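Long-range contact in leucyl aminopeptidase (Trypanosoma brucei brucei, PDB 5NTD), which probably removes N-terminal residues such as leucine from peptides, as an M17-family aminopeptidase that here binds two manganese ions and bestatin: residues 238-244 with 267-273. Sequence-based numbering, arbitrary orientation.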
loop_
_atom_site.group_PDB
_atom_site.type_symbol
_atom_site.label_atom_id
_atom_site.label_comp_id
_atom_site.label_asym_id
_atom_site.label_seq_id
_atom_site.Cartn_x
_atom_site.Cartn_y
_atom_site.Cartn_z
ATOM N N PHE G 238 -51.118 3.080 -5.590
ATOM C CA PHE G 238 -50.615 3.475 -4.252
ATOM C C PHE G 238 -50.058 4.880 -4.296
ATOM O O PHE G 238 -49.842 5.452 -5.351
ATOM C CB PHE G 238 -49.631 2.456 -3.661
ATOM C CG PHE G 238 -48.399 2.211 -4.510
ATOM C CD1 PHE G 238 -47.343 3.137 -4.517
ATOM C CD2 PHE G 238 -48.295 1.068 -5.305
ATOM C CE1 PHE G 238 -46.222 2.929 -5.310
ATOM C CE2 PHE G 238 -47.175 0.867 -6.098
ATOM C CZ PHE G 238 -46.140 1.783 -6.086
ATOM N N ASP G 239 -49.832 5.435 -3.121
ATOM C CA ASP G 239 -49.404 6.849 -2.993
ATOM C C ASP G 239 -47.879 6.983 -3.091
ATOM O O ASP G 239 -47.136 6.108 -2.676
ATOM C CB ASP G 239 -49.922 7.489 -1.697
ATOM C CG ASP G 239 -51.443 7.712 -1.731
ATOM O OD1 ASP G 239 -51.981 8.112 -2.799
ATOM O OD2 ASP G 239 -52.088 7.537 -0.681
ATOM N N VAL G 240 -47.438 8.090 -3.664
ATOM C CA VAL G 240 -46.009 8.364 -3.815
ATOM C C VAL G 240 -45.734 9.816 -3.448
ATOM O O VAL G 240 -46.406 10.730 -3.915
ATOM C CB VAL G 240 -45.484 7.991 -5.205
ATOM C CG1 VAL G 240 -46.295 8.678 -6.314
ATOM C CG2 VAL G 240 -44.007 8.360 -5.348
ATOM N N ASP G 241 -44.760 9.986 -2.571
ATOM C CA ASP G 241 -44.290 11.314 -2.131
ATOM C C ASP G 241 -42.777 11.423 -2.464
ATOM O O ASP G 241 -42.007 10.550 -2.107
ATOM C CB ASP G 241 -44.496 11.490 -0.631
ATOM C CG ASP G 241 -43.892 12.787 -0.092
ATOM O OD1 ASP G 241 -44.226 13.857 -0.650
ATOM O OD2 ASP G 241 -43.128 12.750 0.923
ATOM N N VAL G 242 -42.399 12.496 -3.115
ATOM C CA VAL G 242 -41.035 12.719 -3.526
ATOM C C VAL G 242 -40.523 14.030 -2.972
ATOM O O VAL G 242 -41.065 15.089 -3.264
ATOM C CB VAL G 242 -40.894 12.785 -5.055
ATOM C CG1 VAL G 242 -39.448 13.053 -5.460
ATOM C CG2 VAL G 242 -41.360 11.488 -5.692
ATOM N N ILE G 243 -39.440 13.966 -2.215
ATOM C CA ILE G 243 -38.725 15.170 -1.810
ATOM C C ILE G 243 -37.422 15.188 -2.583
ATOM O O ILE G 243 -36.564 14.321 -2.405
ATOM C CB ILE G 243 -38.474 15.224 -0.312
ATOM C CG1 ILE G 243 -39.760 14.868 0.420
ATOM C CG2 ILE G 243 -38.001 16.613 0.086
ATOM C CD1 ILE G 243 -39.601 14.795 1.912
ATOM N N CYS G 244 -37.255 16.202 -3.407
ATOM C CA CYS G 244 -36.202 16.214 -4.447
ATOM C C CYS G 244 -35.173 17.329 -4.312
ATOM O O CYS G 244 -35.509 18.475 -4.035
ATOM C CB CYS G 244 -36.813 16.322 -5.835
ATOM S SG CYS G 244 -35.576 16.229 -7.162
ATOM N N PRO G 267 -30.504 14.081 -5.437
ATOM C CA PRO G 267 -30.980 13.047 -4.546
ATOM C C PRO G 267 -32.470 13.192 -4.342
ATOM O O PRO G 267 -33.011 14.285 -4.505
ATOM C CB PRO G 267 -30.260 13.343 -3.240
ATOM C CG PRO G 267 -29.988 14.795 -3.296
ATOM C CD PRO G 267 -29.738 15.112 -4.727
ATOM N N ARG G 268 -33.101 12.093 -3.970
ATOM C CA ARG G 268 -34.533 12.069 -3.678
ATOM C C ARG G 268 -34.823 11.191 -2.499
ATOM O O ARG G 268 -34.298 10.097 -2.399
ATOM C CB ARG G 268 -35.318 11.561 -4.903
ATOM C CG ARG G 268 -35.417 12.594 -6.017
ATOM C CD ARG G 268 -35.200 11.935 -7.347
ATOM N NE ARG G 268 -35.593 12.751 -8.489
ATOM C CZ ARG G 268 -34.762 13.362 -9.322
ATOM N NH1 ARG G 268 -33.456 13.300 -9.176
ATOM N NH2 ARG G 268 -35.260 13.994 -10.366
ATOM N N LEU G 269 -35.707 11.677 -1.660
ATOM C CA LEU G 269 -36.363 10.859 -0.650
ATOM C C LEU G 269 -37.765 10.534 -1.175
ATOM O O LEU G 269 -38.645 11.382 -1.244
ATOM C CB LEU G 269 -36.438 11.583 0.665
ATOM C CG LEU G 269 -36.613 10.711 1.899
ATOM C CD1 LEU G 269 -35.417 9.820 2.168
ATOM C CD2 LEU G 269 -36.863 11.607 3.100
ATOM N N VAL G 270 -37.948 9.278 -1.538
ATOM C CA VAL G 270 -39.167 8.799 -2.155
ATOM C C VAL G 270 -39.933 7.885 -1.195
ATOM O O VAL G 270 -39.449 6.814 -0.836
ATOM C CB VAL G 270 -38.880 8.039 -3.430
ATOM C CG1 VAL G 270 -40.162 7.543 -4.076
ATOM C CG2 VAL G 270 -38.130 8.907 -4.409
ATOM N N THR G 271 -41.129 8.301 -0.803
ATOM C CA THR G 271 -41.936 7.504 0.101
ATOM C C THR G 271 -43.207 7.016 -0.582
ATOM O O THR G 271 -43.970 7.790 -1.153
ATOM C CB THR G 271 -42.274 8.252 1.399
ATOM O OG1 THR G 271 -41.060 8.586 2.108
ATOM C CG2 THR G 271 -43.122 7.393 2.315
ATOM N N LEU G 272 -43.426 5.720 -0.478
ATOM C CA LEU G 272 -44.582 5.042 -1.041
ATOM C C LEU G 272 -45.482 4.550 0.100
ATOM O O LEU G 272 -44.976 4.111 1.133
ATOM C CB LEU G 272 -44.181 3.851 -1.908
ATOM C CG LEU G 272 -42.984 4.105 -2.816
ATOM C CD1 LEU G 272 -42.634 2.837 -3.580
ATOM C CD2 LEU G 272 -43.278 5.220 -3.787
ATOM N N LEU G 273 -46.804 4.652 -0.099
ATOM C CA LEU G 273 -47.793 4.229 0.924
ATOM C C LEU G 273 -48.776 3.250 0.397
ATOM O O LEU G 273 -49.360 3.428 -0.645
ATOM C CB LEU G 273 -48.566 5.394 1.478
ATOM C CG LEU G 273 -47.751 6.406 2.274
ATOM C CD1 LEU G 273 -48.579 7.681 2.484
ATOM C CD2 LEU G 273 -47.333 5.811 3.625
HETATM O O HOH W 1 -40.746 10.943 1.184
#
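Leu273, Ile243 and Leu269 lose the most surface where strand 239-244 runs antiparallel to strand 268-273, the short axes 4.7 Å apart at closest and at 166°. Ile243 and Leu269 form a hydrogen-bonded pair, Ile243 N to Leu269 O and Leu269 N to Ile243 O both 2.9 Å. Their side chains share a face of the sheet, Ile243 CB 4.3 Å from Leu269 CB, and both reach Tyr253. Leu273 pairs likewise with Asp239 at the other end, its N 3.0 Å from Asp239 O and its O 3.2 Å from Asp239 N. On the face of Ile243 and Leu269, Leu273 CB lies 4.0 Å from Asp239 CB, and the Leu273 side chain also touches Phe391 and Ser336 of strand 334-344. Between these pairs Asp241 and Thr271 make the shortest bonds, Asp241 N to Thr271 O and Thr271 N to Asp241 O, both 2.7 Å. A water held by Thr271 OG1 (2.6 Å) donates to Asp241 OD2 (3.0 Å) and Leu269 O (3.2 Å); Thr271 OG1 is also hydrogen-bonded to Thr338 OG1. Strand 239-244 is an edge strand of the mixed sheet of the M17 catalytic domain; strand 268-274 lies next to it and pairs on its other side with strand 334-344. The opposite face carries Val240, Val242, Val270 and Leu272, with Val240 CG2 3.6 Å from Leu272 CD2; Val270 meets helix 222-236, and Leu272 helix 314-328. The Phe238 ring stands edge-to-face with Phe323. Further along this face, Cys244 SG lies over the Arg268 guanidinium, 3.7 Å from Arg268 CZ, while Arg268 NH1 is hydrogen-bonded to Ala266 O.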